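MIP07328p (Drosophila melanogaster, PDB 6FKK) probably acts as an axon guidance cue, a chemorepellent transmembrane semaphorin whose extracellular sema domain is expected to engage plexin receptors. Local coordinates at residues N34-Y47 with S50-S64. Sequence-based numbering, arbitrary orientation.
Sequences NDEFVLVGAKDVIY and SLNGLKEIARLEWHS. With NAG (2-acetamido-2-deoxy-beta-D-glucopyranose), chain C.
Asn34, whose backbone O lies against Leu51 CD1, offers its side-chain OD1 to two N-H groups, Glu36 N (3.2 Å) and Phe37 N (3.1 Å), both arriving from the same face of its amide plane. This Asx turn opens strand 37-41 in a four-stranded antiparallel blade of the sema β-propeller, with 29-33 and 56-61 as its two outer strands. Leu51 N donates to Glu36 O where strands 37-41 and 45-50 meet, and Ile46 and Leu60 exchange a reciprocal pair of nearly straight backbone bonds between 45-50 and 56-61. A classic β bulge interrupts the outer hairpin, Ile57 and Ala58 both facing Asn48.

The blade also illustrates how an aromatic side chain can lie against a protein-attached glycan. CG stands anti to the carbonyl carbon (chi1 -65°), which carries the Phe37 ring to where NAG C5 sits over its centre; Ile57 CG1 lies at the edge. Were Phe37 an alanine, NAG C5 and C6 and Ile57 CG1 would probably lose the ring they pack on, leaving the sugar freer to turn. Farther along, Arg59 pairs with Glu56 and turns a guanidinium face to Tyr47 CE2. Asp44, held by His83 and Asn84, places its CB 3.8 Å from the centroid of the His63 ring, a CH-pi contact over the face.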
loop_
_atom_site.group_PDB
_atom_site.type_symbol
_atom_site.label_atom_id
_atom_site.label_comp_id
_atom_site.label_asym_id
_atom_site.label_seq_id
_atom_site.Cartn_x
_atom_site.Cartn_y
_atom_site.Cartn_z
ATOM N N ASN A 34 10.442 -2.684 -11.170
ATOM C CA ASN A 34 9.818 -3.422 -12.259
ATOM C C ASN A 34 10.303 -4.866 -12.165
ATOM O O ASN A 34 10.952 -5.259 -11.192
ATOM C CB ASN A 34 10.118 -2.774 -13.619
ATOM C CG ASN A 34 11.588 -2.462 -13.811
ATOM O OD1 ASN A 34 12.401 -3.355 -14.052
ATOM N ND2 ASN A 34 11.935 -1.183 -13.721
ATOM N N ASP A 35 9.993 -5.665 -13.187
ATOM C CA ASP A 35 10.288 -7.094 -13.140
ATOM C C ASP A 35 11.780 -7.409 -13.140
ATOM O O ASP A 35 12.146 -8.558 -12.869
ATOM C CB ASP A 35 9.621 -7.807 -14.317
ATOM C CG ASP A 35 8.281 -8.416 -13.949
ATOM O OD1 ASP A 35 7.896 -8.341 -12.763
ATOM O OD2 ASP A 35 7.615 -8.974 -14.846
ATOM N N GLU A 36 12.645 -6.439 -13.426
ATOM C CA GLU A 36 14.069 -6.711 -13.567
ATOM C C GLU A 36 14.960 -5.890 -12.648
ATOM O O GLU A 36 15.991 -6.401 -12.205
ATOM C CB GLU A 36 14.508 -6.483 -15.021
ATOM C CG GLU A 36 13.818 -7.403 -16.016
ATOM C CD GLU A 36 14.165 -7.076 -17.454
ATOM O OE1 GLU A 36 14.841 -6.052 -17.686
ATOM O OE2 GLU A 36 13.760 -7.844 -18.353
ATOM N N PHE A 37 14.601 -4.644 -12.345
ATOM C CA PHE A 37 15.425 -3.784 -11.510
ATOM C C PHE A 37 14.559 -3.068 -10.484
ATOM O O PHE A 37 13.383 -2.785 -10.728
ATOM C CB PHE A 37 16.202 -2.764 -12.356
ATOM C CG PHE A 37 17.205 -3.395 -13.276
ATOM C CD1 PHE A 37 18.497 -3.643 -12.845
ATOM C CD2 PHE A 37 16.851 -3.759 -14.565
ATOM C CE1 PHE A 37 19.421 -4.233 -13.686
ATOM C CE2 PHE A 37 17.770 -4.349 -15.411
ATOM C CZ PHE A 37 19.055 -4.591 -14.969
ATOM N N VAL A 38 15.157 -2.781 -9.330
ATOM C CA VAL A 38 14.460 -2.150 -8.215
ATOM C C VAL A 38 15.378 -1.107 -7.590
ATOM O O VAL A 38 16.592 -1.310 -7.490
ATOM C CB VAL A 38 14.006 -3.195 -7.173
ATOM C CG1 VAL A 38 15.205 -3.936 -6.594
ATOM C CG2 VAL A 38 13.185 -2.541 -6.071
ATOM N N LEU A 39 14.794 0.019 -7.187
ATOM C CA LEU A 39 15.520 1.099 -6.530
ATOM C C LEU A 39 15.234 1.064 -5.035
ATOM O O LEU A 39 14.079 0.918 -4.622
ATOM C CB LEU A 39 15.127 2.461 -7.109
ATOM C CG LEU A 39 15.882 2.969 -8.342
ATOM C CD1 LEU A 39 15.685 2.051 -9.538
ATOM C CD2 LEU A 39 15.458 4.394 -8.675
ATOM N N VAL A 40 16.284 1.202 -4.229
ATOM C CA VAL A 40 16.184 1.120 -2.777
ATOM C C VAL A 40 16.756 2.404 -2.192
ATOM O O VAL A 40 17.972 2.629 -2.242
ATOM C CB VAL A 40 16.914 -0.110 -2.220
ATOM C CG1 VAL A 40 16.721 -0.205 -0.715
ATOM C CG2 VAL A 40 16.424 -1.374 -2.907
ATOM N N GLY A 41 15.885 3.243 -1.637
ATOM C CA GLY A 41 16.328 4.434 -0.938
ATOM C C GLY A 41 16.797 4.118 0.467
ATOM O O GLY A 41 16.043 3.553 1.266
ATOM N N ALA A 42 18.040 4.476 0.783
ATOM C CA ALA A 42 18.629 4.095 2.058
ATOM C C ALA A 42 19.297 5.272 2.751
ATOM O O ALA A 42 19.110 6.427 2.355
ATOM C CB ALA A 42 19.651 2.976 1.856
ATOM N N LYS A 43 20.078 4.981 3.788
ATOM C CA LYS A 43 20.846 6.009 4.479
ATOM C C LYS A 43 21.991 6.462 3.585
ATOM O O LYS A 43 22.889 5.675 3.268
ATOM C CB LYS A 43 21.370 5.478 5.810
ATOM C CG LYS A 43 22.299 6.443 6.529
ATOM C CD LYS A 43 22.718 5.915 7.892
ATOM C CE LYS A 43 23.424 4.575 7.778
ATOM N NZ LYS A 43 23.981 4.127 9.086
ATOM N N ASP A 44 21.935 7.722 3.149
ATOM C CA ASP A 44 23.000 8.373 2.392
ATOM C C ASP A 44 23.196 7.783 0.999
ATOM O O ASP A 44 23.992 8.308 0.213
ATOM C CB ASP A 44 24.322 8.319 3.169
ATOM C CG ASP A 44 24.285 9.135 4.449
ATOM O OD1 ASP A 44 23.511 10.112 4.514
ATOM O OD2 ASP A 44 25.037 8.799 5.389
ATOM N N VAL A 45 22.490 6.699 0.673
ATOM C CA VAL A 45 22.679 6.001 -0.594
ATOM C C VAL A 45 21.321 5.601 -1.157
ATOM O O VAL A 45 20.363 5.363 -0.416
ATOM C CB VAL A 45 23.582 4.749 -0.438
ATOM C CG1 VAL A 45 23.930 4.162 -1.794
ATOM C CG2 VAL A 45 24.856 5.073 0.334
ATOM N N ILE A 46 21.242 5.545 -2.485
ATOM C CA ILE A 46 20.153 4.887 -3.198
ATOM C C ILE A 46 20.774 3.848 -4.124
ATOM O O ILE A 46 21.769 4.129 -4.803
ATOM C CB ILE A 46 19.279 5.888 -3.976
ATOM C CG1 ILE A 46 18.181 5.158 -4.750
ATOM C CG2 ILE A 46 20.124 6.739 -4.908
ATOM C CD1 ILE A 46 17.268 6.079 -5.530
ATOM N N TYR A 47 20.203 2.645 -4.135
ATOM C CA TYR A 47 20.788 1.498 -4.816
ATOM C C TYR A 47 19.931 1.071 -6.001
ATOM O O TYR A 47 18.701 1.012 -5.901
ATOM C CB TYR A 47 20.948 0.310 -3.859
ATOM C CG TYR A 47 21.769 0.596 -2.620
ATOM C CD1 TYR A 47 21.172 1.081 -1.463
ATOM C CD2 TYR A 47 23.139 0.365 -2.602
ATOM C CE1 TYR A 47 21.917 1.338 -0.327
ATOM C CE2 TYR A 47 23.892 0.617 -1.468
ATOM C CZ TYR A 47 23.274 1.104 -0.334
ATOM O OH TYR A 47 24.017 1.358 0.796
ATOM N N SER A 50 19.662 -5.392 -9.268
ATOM C CA SER A 50 19.068 -6.355 -10.185
ATOM C C SER A 50 18.339 -7.443 -9.405
ATOM O O SER A 50 18.773 -7.847 -8.323
ATOM C CB SER A 50 20.148 -6.970 -11.075
ATOM O OG SER A 50 19.612 -8.001 -11.883
ATOM N N LEU A 51 17.222 -7.918 -9.956
ATOM C CA LEU A 51 16.352 -8.840 -9.238
ATOM C C LEU A 51 16.700 -10.308 -9.446
ATOM O O LEU A 51 16.183 -11.156 -8.709
ATOM C CB LEU A 51 14.889 -8.613 -9.639
ATOM C CG LEU A 51 14.212 -7.395 -9.010
ATOM C CD1 LEU A 51 12.728 -7.367 -9.342
ATOM C CD2 LEU A 51 14.426 -7.391 -7.507
ATOM N N ASN A 52 17.553 -10.638 -10.417
ATOM C CA ASN A 52 17.847 -12.045 -10.673
ATOM C C ASN A 52 18.707 -12.644 -9.565
ATOM O O ASN A 52 18.498 -13.796 -9.167
ATOM C CB ASN A 52 18.521 -12.204 -12.036
ATOM C CG ASN A 52 19.840 -11.465 -12.127
ATOM O OD1 ASN A 52 20.120 -10.566 -11.334
ATOM N ND2 ASN A 52 20.659 -11.839 -13.104
ATOM N N GLY A 53 19.665 -11.879 -9.046
ATOM C CA GLY A 53 20.525 -12.375 -7.990
ATOM C C GLY A 53 20.670 -11.414 -6.827
ATOM O O GLY A 53 21.546 -11.593 -5.974
ATOM N N LEU A 54 19.805 -10.399 -6.782
ATOM C CA LEU A 54 19.872 -9.339 -5.772
ATOM C C LEU A 54 21.269 -8.727 -5.714
ATOM O O LEU A 54 21.799 -8.428 -4.642
ATOM C CB LEU A 54 19.439 -9.849 -4.396
ATOM C CG LEU A 54 17.942 -10.098 -4.204
ATOM C CD1 LEU A 54 17.628 -10.377 -2.743
ATOM C CD2 LEU A 54 17.128 -8.918 -4.713
ATOM N N LYS A 55 21.872 -8.546 -6.884
ATOM C CA LYS A 55 23.208 -7.985 -6.996
ATOM C C LYS A 55 23.125 -6.522 -7.407
ATOM O O LYS A 55 22.285 -6.139 -8.227
ATOM C CB LYS A 55 24.054 -8.772 -7.999
ATOM C CG LYS A 55 24.434 -10.161 -7.510
ATOM C CD LYS A 55 25.050 -10.092 -6.119
ATOM C CE LYS A 55 25.266 -11.476 -5.530
ATOM N NZ LYS A 55 26.248 -12.270 -6.316
ATOM N N GLU A 56 24.003 -5.711 -6.827
ATOM C CA GLU A 56 23.978 -4.271 -7.036
ATOM C C GLU A 56 24.534 -3.920 -8.410
ATOM O O GLU A 56 25.575 -4.442 -8.823
ATOM C CB GLU A 56 24.783 -3.580 -5.939
ATOM C CG GLU A 56 24.922 -2.086 -6.101
ATOM C CD GLU A 56 25.771 -1.480 -5.010
ATOM O OE1 GLU A 56 26.021 -2.170 -3.998
ATOM O OE2 GLU A 56 26.198 -0.319 -5.162
ATOM N N ILE A 57 23.843 -3.028 -9.115
ATOM C CA ILE A 57 24.234 -2.595 -10.450
ATOM C C ILE A 57 24.766 -1.164 -10.439
ATOM O O ILE A 57 25.872 -0.903 -10.912
ATOM C CB ILE A 57 23.061 -2.743 -11.446
ATOM C CG1 ILE A 57 22.691 -4.219 -11.612
ATOM C CG2 ILE A 57 23.416 -2.123 -12.790
ATOM C CD1 ILE A 57 23.828 -5.078 -12.133
ATOM N N ALA A 58 23.991 -0.224 -9.895
ATOM C CA ALA A 58 24.370 1.182 -9.858
ATOM C C ALA A 58 24.120 1.752 -8.470
ATOM O O ALA A 58 23.123 1.419 -7.822
ATOM C CB ALA A 58 23.595 2.000 -10.903
ATOM N N ARG A 59 25.025 2.620 -8.024
ATOM C CA ARG A 59 24.957 3.224 -6.700
ATOM C C ARG A 59 25.086 4.734 -6.822
ATOM O O ARG A 59 25.955 5.228 -7.546
ATOM C CB ARG A 59 26.060 2.682 -5.786
ATOM C CG ARG A 59 26.161 3.398 -4.452
ATOM C CD ARG A 59 27.210 2.769 -3.553
ATOM N NE ARG A 59 27.048 1.322 -3.457
ATOM C CZ ARG A 59 27.621 0.568 -2.525
ATOM N NH1 ARG A 59 27.422 -0.744 -2.513
ATOM N NH2 ARG A 59 28.388 1.126 -1.599
ATOM N N LEU A 60 24.225 5.459 -6.113
ATOM C CA LEU A 60 24.292 6.912 -6.038
ATOM C C LEU A 60 24.336 7.304 -4.568
ATOM O O LEU A 60 23.396 7.015 -3.819
ATOM C CB LEU A 60 23.094 7.556 -6.746
ATOM C CG LEU A 60 23.194 9.005 -7.236
ATOM C CD1 LEU A 60 22.087 9.281 -8.239
ATOM C CD2 LEU A 60 23.120 9.999 -6.088
ATOM N N GLU A 61 25.424 7.951 -4.156
ATOM C CA GLU A 61 25.635 8.326 -2.766
ATOM C C GLU A 61 25.392 9.817 -2.574
ATOM O O GLU A 61 25.736 10.632 -3.436
ATOM C CB GLU A 61 27.049 7.956 -2.305
ATOM C CG GLU A 61 27.272 6.457 -2.154
ATOM C CD GLU A 61 28.655 6.114 -1.635
ATOM O OE1 GLU A 61 29.606 6.871 -1.921
ATOM O OE2 GLU A 61 28.792 5.087 -0.936
ATOM N N TRP A 62 24.801 10.164 -1.432
ATOM C CA TRP A 62 24.409 11.540 -1.144
ATOM C C TRP A 62 24.442 11.716 0.368
ATOM O O TRP A 62 23.614 11.136 1.077
ATOM C CB TRP A 62 23.022 11.835 -1.712
ATOM C CG TRP A 62 22.573 13.258 -1.592
ATOM C CD1 TRP A 62 23.240 14.287 -0.994
ATOM C CD2 TRP A 62 21.346 13.809 -2.085
ATOM N NE1 TRP A 62 22.504 15.444 -1.084
ATOM C CE2 TRP A 62 21.337 15.177 -1.750
ATOM C CE3 TRP A 62 20.254 13.278 -2.778
ATOM C CZ2 TRP A 62 20.279 16.019 -2.082
ATOM C CZ3 TRP A 62 19.206 14.117 -3.108
ATOM C CH2 TRP A 62 19.226 15.471 -2.760
ATOM N N HIS A 63 25.388 12.510 0.858
ATOM C CA HIS A 63 25.626 12.652 2.286
ATOM C C HIS A 63 25.287 14.060 2.755
ATOM O O HIS A 63 25.338 15.022 1.983
ATOM C CB HIS A 63 27.083 12.333 2.635
ATOM C CG HIS A 63 27.450 10.899 2.421
ATOM N ND1 HIS A 63 27.417 9.965 3.433
ATOM C CD2 HIS A 63 27.850 10.237 1.309
ATOM C CE1 HIS A 63 27.785 8.789 2.955
ATOM N NE2 HIS A 63 28.051 8.928 1.669
ATOM N N SER A 64 24.941 14.165 4.035
ATOM C CA SER A 64 24.669 15.457 4.647
ATOM C C SER A 64 25.979 16.150 4.990
ATOM O O SER A 64 26.898 15.528 5.529
ATOM C CB SER A 64 23.821 15.288 5.907
ATOM O OG SER A 64 22.543 14.761 5.601
HETATM C C1 NAG C . 19.218 0.537 -13.175
HETATM C C2 NAG C . 18.943 1.735 -14.073
HETATM C C3 NAG C . 18.134 1.299 -15.289
HETATM C C4 NAG C . 18.918 0.242 -16.060
HETATM C C5 NAG C . 19.414 -0.907 -15.175
HETATM C C6 NAG C . 20.494 -1.715 -15.863
HETATM C C7 NAG C . 17.194 3.206 -12.934
HETATM C C8 NAG C . 16.174 2.101 -12.986
HETATM N N2 NAG C . 18.422 2.950 -13.436
HETATM O O3 NAG C . 17.915 2.441 -16.116
HETATM O O4 NAG C . 18.091 -0.304 -17.082
HETATM O O5 NAG C . 19.984 -0.456 -13.926
HETATM O O6 NAG C . 21.317 -0.894 -16.684
HETATM O O7 NAG C . 16.914 4.313 -12.461
#